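Anti-cleavage anti-greA transcription factor gfh1 (Thermus thermophilus, PDB 2F23) inhibits all catalytic activities of RNA polymerase by partially occluding its substrate-binding site and preventing NTP binding, switching to its active orientation at lower pH. Local coordinates at residues K6-Q18 / V134-E148. Residues are numbered along the deposited sequence; the frame is centred on the assembly and turned at random.
Sequences KLTKAGYERLMQQ and VGDVLSLDTPKGKRE
Thr8, at the N-cap of helix 9-37, ties the start of that helix to the loop leading into strand 137-142. Its N donates to Gly135 O (3.0 Å), approaching from above the carbonyl plane, while Thr8 OG1 donates to Asp136 OD1 (2.7 Å) on the anti side of the carboxylate. A chi1 of 53° turns OG1 back over the first turn of the helix, where it also accepts from Gly11 N and caps the helix. The other carboxylate oxygen, Asp136 OD2, is held by Arg133 N and His132 ND1, which fixes the rotation of the group that Thr8 meets.

Packing is tightest around the two glycines. Gly135 CA lies 3.4 Å from Lys6 O in a CA-H...O contact, and Gly11 CA lies 3.7 Å from Gly135 O, backbone against backbone, so that helix and loop approach each other closely. Val137 then wedges against the helix: its CG2 rests on Gly11 and lies 3.8 Å from Leu7 CD2, while CG1 reaches Leu15 CD2.

Farther along the helix the contact opens and becomes polar. The extended side chains of Gln18 and Glu148 reach toward each other, and NE2 of Gln18 donates to the syn lone pair of Glu148 OE2 (2.6 Å), the amide and carboxylate planes 79° apart. Arg14, a partly exposed residue whose chain folds about its CG-CD bond (chi3 85°), lays CD against Val137 O and makes a long salt bridge from NH1 to Glu148 OE1 (3.6 Å).

The contact joins the base of the N-terminal coiled coil to the edge hairpin of the FKBP-like C-terminal domain, the two-domain architecture of the GreA/GreB family.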
ATOM      1  N   LYS A   6       3.205  11.920   5.848  1.00 13.65           N
ATOM      2  CA  LYS A   6       3.105  12.938   4.814  1.00 12.13           C
ATOM      3  C   LYS A   6       2.484  12.319   3.571  1.00 10.78           C
ATOM      4  O   LYS A   6       2.850  11.211   3.177  1.00 10.77           O
ATOM      5  CB  LYS A   6       4.492  13.482   4.466  1.00 13.00           C
ATOM      6  CG  LYS A   6       5.167  14.243   5.590  1.00 15.99           C
ATOM      7  CD  LYS A   6       6.572  14.668   5.197  1.00 18.69           C
ATOM      8  CE  LYS A   6       7.602  13.575   5.466  1.00 24.79           C
ATOM      9  NZ  LYS A   6       7.343  12.304   4.735  1.00 27.96           N
ATOM     10  N   LEU A   7       1.530  13.027   2.974  1.00  9.55           N
ATOM     11  CA  LEU A   7       0.866  12.562   1.759  1.00  7.95           C
ATOM     12  C   LEU A   7       0.710  13.711   0.781  1.00  7.47           C
ATOM     13  O   LEU A   7       0.553  14.860   1.187  1.00 10.49           O
ATOM     14  CB  LEU A   7      -0.535  12.023   2.072  1.00  7.97           C
ATOM     15  CG  LEU A   7      -0.675  10.654   2.734  1.00 10.11           C
ATOM     16  CD1 LEU A   7      -2.135  10.406   3.097  1.00 10.52           C
ATOM     17  CD2 LEU A   7      -0.185   9.579   1.778  1.00 11.50           C
ATOM     18  N   THR A   8       0.773  13.408  -0.508  1.00  7.41           N
ATOM     19  CA  THR A   8       0.541  14.438  -1.509  1.00  8.64           C
ATOM     20  C   THR A   8      -0.973  14.388  -1.697  1.00  8.09           C
ATOM     21  O   THR A   8      -1.638  13.490  -1.179  1.00  7.03           O
ATOM     22  CB  THR A   8       1.194  14.104  -2.859  1.00  7.63           C
ATOM     23  OG1 THR A   8       0.781  12.796  -3.269  1.00  7.46           O
ATOM     24  CG2 THR A   8       2.713  14.151  -2.760  1.00  9.96           C
ATOM     25  N   LYS A   9      -1.525  15.340  -2.437  1.00  9.30           N
ATOM     26  CA  LYS A   9      -2.959  15.327  -2.675  1.00  9.95           C
ATOM     27  C   LYS A   9      -3.335  14.030  -3.383  1.00  8.96           C
ATOM     28  O   LYS A   9      -4.363  13.429  -3.085  1.00  9.15           O
ATOM     29  CB  LYS A   9      -3.367  16.540  -3.514  1.00 12.38           C
ATOM     30  CG  LYS A   9      -3.090  17.865  -2.816  1.00 18.04           C
ATOM     31  CD  LYS A   9      -3.565  19.062  -3.625  1.00 22.40           C
ATOM     32  CE  LYS A   9      -5.081  19.116  -3.717  1.00 25.08           C
ATOM     33  NZ  LYS A   9      -5.542  20.385  -4.348  1.00 27.71           N
ATOM     34  N   ALA A  10      -2.486  13.587  -4.307  1.00 10.00           N
ATOM     35  CA  ALA A  10      -2.743  12.355  -5.044  1.00  8.66           C
ATOM     36  C   ALA A  10      -2.685  11.140  -4.122  1.00  9.67           C
ATOM     37  O   ALA A  10      -3.513  10.237  -4.219  1.00  8.88           O
ATOM     38  CB  ALA A  10      -1.730  12.200  -6.173  1.00 10.59           C
ATOM     39  N   GLY A  11      -1.701  11.122  -3.227  1.00  8.59           N
ATOM     40  CA  GLY A  11      -1.563  10.004  -2.308  1.00  9.08           C
ATOM     41  C   GLY A  11      -2.767   9.879  -1.397  1.00  7.93           C
ATOM     42  O   GLY A  11      -3.254   8.774  -1.139  1.00  8.01           O
ATOM     43  N   TYR A  12      -3.236  11.018  -0.896  1.00  7.64           N
ATOM     44  CA  TYR A  12      -4.400  11.045  -0.020  1.00  6.96           C
ATOM     45  C   TYR A  12      -5.612  10.541  -0.798  1.00  8.49           C
ATOM     46  O   TYR A  12      -6.372   9.706  -0.310  1.00  9.01           O
ATOM     47  CB  TYR A  12      -4.661  12.469   0.472  1.00  9.80           C
ATOM     48  CG  TYR A  12      -5.778  12.564   1.486  1.00  9.31           C
ATOM     49  CD1 TYR A  12      -5.508  12.529   2.853  1.00 10.47           C
ATOM     50  CD2 TYR A  12      -7.105  12.681   1.078  1.00 14.22           C
ATOM     51  CE1 TYR A  12      -6.538  12.612   3.793  1.00 14.95           C
ATOM     52  CE2 TYR A  12      -8.138  12.760   2.003  1.00 16.57           C
ATOM     53  CZ  TYR A  12      -7.850  12.726   3.357  1.00 16.76           C
ATOM     54  OH  TYR A  12      -8.880  12.799   4.271  1.00 20.67           O
ATOM     55  N   GLU A  13      -5.782  11.056  -2.013  1.00  8.72           N
ATOM     56  CA  GLU A  13      -6.896  10.656  -2.871  1.00  8.51           C
ATOM     57  C   GLU A  13      -6.922   9.148  -3.085  1.00  9.32           C
ATOM     58  O   GLU A  13      -7.967   8.507  -2.959  1.00 10.38           O
ATOM     59  CB  GLU A  13      -6.801  11.345  -4.238  1.00 10.60           C
ATOM     60  CG  GLU A  13      -7.922  10.937  -5.203  1.00 12.92           C
ATOM     61  CD  GLU A  13      -7.829  11.635  -6.548  1.00 15.21           C
ATOM     62  OE1 GLU A  13      -7.497  12.839  -6.568  1.00 18.92           O
ATOM     63  OE2 GLU A  13      -8.101  10.987  -7.579  1.00 15.78           O
ATOM     64  N   ARG A  14      -5.773   8.577  -3.419  1.00 10.79           N
ATOM     65  CA  ARG A  14      -5.708   7.144  -3.658  1.00 10.80           C
ATOM     66  C   ARG A  14      -6.108   6.340  -2.427  1.00 10.24           C
ATOM     67  O   ARG A  14      -6.910   5.416  -2.527  1.00 10.96           O
ATOM     68  CB  ARG A  14      -4.307   6.731  -4.102  1.00 15.49           C
ATOM     69  CG  ARG A  14      -3.847   7.400  -5.384  1.00 19.18           C
ATOM     70  CD  ARG A  14      -2.558   6.783  -5.917  1.00 24.45           C
ATOM     71  NE  ARG A  14      -2.801   5.603  -6.744  1.00 29.80           N
ATOM     72  CZ  ARG A  14      -3.200   4.421  -6.284  1.00 31.36           C
ATOM     73  NH1 ARG A  14      -3.408   4.241  -4.988  1.00 34.58           N
ATOM     74  NH2 ARG A  14      -3.392   3.415  -7.124  1.00 33.41           N
ATOM     75  N   LEU A  15      -5.550   6.691  -1.272  1.00  9.19           N
ATOM     76  CA  LEU A  15      -5.871   5.969  -0.050  1.00  9.61           C
ATOM     77  C   LEU A  15      -7.326   6.129   0.373  1.00  9.20           C
ATOM     78  O   LEU A  15      -7.928   5.183   0.879  1.00  9.47           O
ATOM     79  CB  LEU A  15      -4.934   6.403   1.082  1.00 10.47           C
ATOM     80  CG  LEU A  15      -3.474   5.995   0.870  1.00 11.83           C
ATOM     81  CD1 LEU A  15      -2.641   6.486   2.038  1.00 13.18           C
ATOM     82  CD2 LEU A  15      -3.370   4.479   0.742  1.00 13.41           C
ATOM     83  N   MET A  16      -7.896   7.317   0.181  1.00 10.55           N
ATOM     84  CA  MET A  16      -9.295   7.522   0.554  1.00 11.21           C
ATOM     85  C   MET A  16     -10.188   6.684  -0.347  1.00 11.44           C
ATOM     86  O   MET A  16     -11.174   6.102   0.111  1.00 11.14           O
ATOM     87  CB  MET A  16      -9.698   8.995   0.443  1.00 12.96           C
ATOM     88  CG  MET A  16     -11.160   9.268   0.826  1.00 14.31           C
ATOM     89  SD  MET A  16     -11.587   8.797   2.542  1.00 13.43           S
ATOM     90  CE  MET A  16     -10.414   9.801   3.383  1.00 10.88           C
ATOM     91  N   GLN A  17      -9.848   6.630  -1.632  1.00 11.14           N
ATOM     92  CA  GLN A  17     -10.627   5.832  -2.574  1.00 12.51           C
ATOM     93  C   GLN A  17     -10.515   4.371  -2.163  1.00 12.81           C
ATOM     94  O   GLN A  17     -11.497   3.634  -2.199  1.00 12.48           O
ATOM     95  CB  GLN A  17     -10.108   6.012  -4.004  1.00 14.69           C
ATOM     96  CG  GLN A  17     -10.210   7.443  -4.511  1.00 20.30           C
ATOM     97  CD  GLN A  17      -9.588   7.635  -5.880  1.00 21.65           C
ATOM     98  OE1 GLN A  17      -8.527   7.089  -6.176  1.00 23.06           O
ATOM     99  NE2 GLN A  17     -10.240   8.432  -6.720  1.00 25.79           N
ATOM    100  N   GLN A  18      -9.316   3.954  -1.768  1.00 10.61           N
ATOM    101  CA  GLN A  18      -9.118   2.574  -1.344  1.00 11.69           C
ATOM    102  C   GLN A  18      -9.953   2.294  -0.100  1.00 11.28           C
ATOM    103  O   GLN A  18     -10.541   1.218   0.033  1.00 12.67           O
ATOM    104  CB  GLN A  18      -7.646   2.304  -1.044  1.00 12.43           C
ATOM    105  CG  GLN A  18      -7.375   0.847  -0.704  1.00 16.64           C
ATOM    106  CD  GLN A  18      -5.921   0.578  -0.391  1.00 18.88           C
ATOM    107  OE1 GLN A  18      -5.513  -0.574  -0.233  1.00 21.85           O
ATOM    108  NE2 GLN A  18      -5.127   1.638  -0.296  1.00 15.75           N
ATOM    109  N   VAL A 134       7.784  12.484  -2.366  1.00  6.82           N
ATOM    110  CA  VAL A 134       7.438  12.056  -1.019  1.00  7.22           C
ATOM    111  C   VAL A 134       5.953  12.332  -0.814  1.00  7.50           C
ATOM    112  O   VAL A 134       5.461  13.415  -1.139  1.00  8.51           O
ATOM    113  CB  VAL A 134       8.262  12.840   0.029  1.00  7.16           C
ATOM    114  CG1 VAL A 134       7.745  12.566   1.430  1.00  9.65           C
ATOM    115  CG2 VAL A 134       9.729  12.437  -0.075  1.00  7.87           C
ATOM    116  N   GLY A 135       5.235  11.342  -0.300  1.00  7.20           N
ATOM    117  CA  GLY A 135       3.815  11.527  -0.069  1.00  6.17           C
ATOM    118  C   GLY A 135       2.964  10.807  -1.096  1.00  6.92           C
ATOM    119  O   GLY A 135       1.775  10.582  -0.865  1.00  7.49           O
ATOM    120  N   ASP A 136       3.551  10.459  -2.239  1.00  7.12           N
ATOM    121  CA  ASP A 136       2.799   9.742  -3.262  1.00  6.66           C
ATOM    122  C   ASP A 136       2.582   8.298  -2.820  1.00  8.02           C
ATOM    123  O   ASP A 136       3.378   7.740  -2.060  1.00  9.05           O
ATOM    124  CB  ASP A 136       3.534   9.750  -4.614  1.00  6.63           C
ATOM    125  CG  ASP A 136       3.381  11.064  -5.362  1.00  8.91           C
ATOM    126  OD1 ASP A 136       2.354  11.749  -5.170  1.00 10.81           O
ATOM    127  OD2 ASP A 136       4.276  11.401  -6.164  1.00  8.91           O
ATOM    128  N   VAL A 137       1.497   7.698  -3.305  1.00  8.94           N
ATOM    129  CA  VAL A 137       1.154   6.318  -2.986  1.00  9.31           C
ATOM    130  C   VAL A 137       1.127   5.555  -4.307  1.00  8.91           C
ATOM    131  O   VAL A 137       0.426   5.935  -5.239  1.00 10.79           O
ATOM    132  CB  VAL A 137      -0.208   6.255  -2.278  1.00  8.56           C
ATOM    133  CG1 VAL A 137      -0.635   4.811  -2.066  1.00  9.88           C
ATOM    134  CG2 VAL A 137      -0.104   6.964  -0.940  1.00  8.50           C
ATOM    135  N   LEU A 138       1.906   4.480  -4.367  1.00  8.73           N
ATOM    136  CA  LEU A 138       2.046   3.696  -5.586  1.00 11.03           C
ATOM    137  C   LEU A 138       1.841   2.206  -5.387  1.00 10.62           C
ATOM    138  O   LEU A 138       2.103   1.672  -4.316  1.00 10.09           O
ATOM    139  CB  LEU A 138       3.452   3.912  -6.148  1.00 13.15           C
ATOM    140  CG  LEU A 138       3.945   5.362  -6.178  1.00 16.00           C
ATOM    141  CD1 LEU A 138       5.468   5.406  -6.269  1.00 18.74           C
ATOM    142  CD2 LEU A 138       3.297   6.083  -7.343  1.00 17.15           C
ATOM    143  N   SER A 139       1.360   1.543  -6.434  1.00 11.68           N
ATOM    144  CA  SER A 139       1.197   0.094  -6.406  1.00 13.92           C
ATOM    145  C   SER A 139       2.406  -0.387  -7.206  1.00 14.07           C
ATOM    146  O   SER A 139       2.553  -0.049  -8.383  1.00 17.27           O
ATOM    147  CB  SER A 139      -0.107  -0.325  -7.086  1.00 16.66           C
ATOM    148  OG  SER A 139      -1.228   0.058  -6.304  1.00 22.51           O
ATOM    149  N   LEU A 140       3.278  -1.162  -6.569  1.00 13.36           N
ATOM    150  CA  LEU A 140       4.491  -1.624  -7.229  1.00 14.69           C
ATOM    151  C   LEU A 140       4.590  -3.129  -7.389  1.00 16.27           C
ATOM    152  O   LEU A 140       4.169  -3.890  -6.519  1.00 15.84           O
ATOM    153  CB  LEU A 140       5.719  -1.122  -6.466  1.00 14.05           C
ATOM    154  CG  LEU A 140       5.803   0.393  -6.252  1.00 14.08           C
ATOM    155  CD1 LEU A 140       6.994   0.720  -5.368  1.00 13.86           C
ATOM    156  CD2 LEU A 140       5.917   1.100  -7.596  1.00 15.44           C
ATOM    157  N   ASP A 141       5.164  -3.541  -8.515  1.00 18.32           N
ATOM    158  CA  ASP A 141       5.357  -4.947  -8.832  1.00 19.47           C
ATOM    159  C   ASP A 141       6.733  -5.349  -8.315  1.00 21.13           C
ATOM    160  O   ASP A 141       7.739  -5.215  -9.016  1.00 22.40           O
ATOM    161  CB  ASP A 141       5.277  -5.155 -10.346  1.00 20.45           C
ATOM    162  CG  ASP A 141       3.928  -4.750 -10.918  1.00 21.06           C
ATOM    163  OD1 ASP A 141       2.915  -5.383 -10.555  1.00 20.55           O
ATOM    164  OD2 ASP A 141       3.878  -3.804 -11.730  1.00 20.79           O
ATOM    165  N   THR A 142       6.771  -5.834  -7.079  1.00 21.37           N
ATOM    166  CA  THR A 142       8.021  -6.237  -6.448  1.00 22.06           C
ATOM    167  C   THR A 142       8.272  -7.725  -6.653  1.00 23.67           C
ATOM    168  O   THR A 142       7.416  -8.439  -7.169  1.00 22.44           O
ATOM    169  CB  THR A 142       7.979  -5.962  -4.934  1.00 22.78           C
ATOM    170  OG1 THR A 142       7.125  -6.921  -4.299  1.00 21.94           O
ATOM    171  CG2 THR A 142       7.438  -4.566  -4.663  1.00 21.08           C
ATOM    172  N   PRO A 143       9.457  -8.214  -6.254  1.00 25.37           N
ATOM    173  CA  PRO A 143       9.748  -9.641  -6.424  1.00 26.55           C
ATOM    174  C   PRO A 143       8.854 -10.515  -5.544  1.00 27.60           C
ATOM    175  O   PRO A 143       8.786 -11.732  -5.723  1.00 28.21           O
ATOM    176  CB  PRO A 143      11.227  -9.738  -6.048  1.00 27.13           C
ATOM    177  CG  PRO A 143      11.406  -8.611  -5.070  1.00 28.75           C
ATOM    178  CD  PRO A 143      10.633  -7.498  -5.728  1.00 25.96           C
ATOM    179  N   LYS A 144       8.164  -9.882  -4.599  1.00 27.69           N
ATOM    180  CA  LYS A 144       7.268 -10.597  -3.696  1.00 28.51           C
ATOM    181  C   LYS A 144       5.823 -10.431  -4.156  1.00 26.98           C
ATOM    182  O   LYS A 144       4.897 -10.909  -3.504  1.00 27.77           O
ATOM    183  CB  LYS A 144       7.409 -10.062  -2.267  1.00 30.48           C
ATOM    184  CG  LYS A 144       8.840  -9.950  -1.771  1.00 33.82           C
ATOM    185  CD  LYS A 144       9.553 -11.292  -1.774  1.00 35.83           C
ATOM    186  CE  LYS A 144      10.982 -11.154  -1.271  1.00 36.27           C
ATOM    187  NZ  LYS A 144      11.702 -12.458  -1.281  1.00 36.15           N
ATOM    188  N   GLY A 145       5.637  -9.743  -5.277  1.00 24.68           N
ATOM    189  CA  GLY A 145       4.298  -9.530  -5.795  1.00 23.07           C
ATOM    190  C   GLY A 145       3.891  -8.071  -5.780  1.00 21.71           C
ATOM    191  O   GLY A 145       4.712  -7.194  -5.509  1.00 21.60           O
ATOM    192  N   LYS A 146       2.619  -7.815  -6.068  1.00 20.76           N
ATOM    193  CA  LYS A 146       2.083  -6.458  -6.103  1.00 20.40           C
ATOM    194  C   LYS A 146       1.813  -5.947  -4.692  1.00 19.58           C
ATOM    195  O   LYS A 146       1.121  -6.595  -3.908  1.00 20.50           O
ATOM    196  CB  LYS A 146       0.789  -6.438  -6.926  1.00 20.63           C
ATOM    197  CG  LYS A 146       0.179  -5.062  -7.153  1.00 24.90           C
ATOM    198  CD  LYS A 146      -1.151  -5.192  -7.888  1.00 26.77           C
ATOM    199  CE  LYS A 146      -1.765  -3.837  -8.214  1.00 28.86           C
ATOM    200  NZ  LYS A 146      -0.951  -3.078  -9.202  1.00 31.59           N
ATOM    201  N   ARG A 147       2.361  -4.779  -4.375  1.00 17.92           N
ATOM    202  CA  ARG A 147       2.180  -4.181  -3.057  1.00 17.76           C
ATOM    203  C   ARG A 147       2.022  -2.672  -3.187  1.00 15.83           C
ATOM    204  O   ARG A 147       2.505  -2.071  -4.145  1.00 14.09           O
ATOM    205  CB  ARG A 147       3.388  -4.486  -2.171  1.00 20.87           C
ATOM    206  CG  ARG A 147       3.607  -5.962  -1.880  1.00 23.68           C
ATOM    207  CD  ARG A 147       3.118  -6.368  -0.495  1.00 27.53           C
ATOM    208  NE  ARG A 147       1.665  -6.505  -0.385  1.00 29.72           N
ATOM    209  CZ  ARG A 147       0.812  -5.496  -0.225  1.00 31.17           C
ATOM    210  NH1 ARG A 147       1.249  -4.245  -0.154  1.00 29.75           N
ATOM    211  NH2 ARG A 147      -0.487  -5.743  -0.115  1.00 31.63           N
ATOM    212  N   GLU A 148       1.343  -2.068  -2.219  1.00 13.90           N
ATOM    213  CA  GLU A 148       1.135  -0.626  -2.222  1.00 12.96           C
ATOM    214  C   GLU A 148       2.114   0.026  -1.251  1.00 12.02           C
ATOM    215  O   GLU A 148       2.274  -0.435  -0.122  1.00 11.99           O
ATOM    216  CB  GLU A 148      -0.308  -0.305  -1.821  1.00 16.07           C
ATOM    217  CG  GLU A 148      -0.591   1.171  -1.596  1.00 17.00           C
ATOM    218  CD  GLU A 148      -2.069   1.465  -1.396  1.00 18.93           C
ATOM    219  OE1 GLU A 148      -2.757   1.796  -2.385  1.00 22.35           O
ATOM    220  OE2 GLU A 148      -2.543   1.356  -0.251  1.00 22.04           O
TER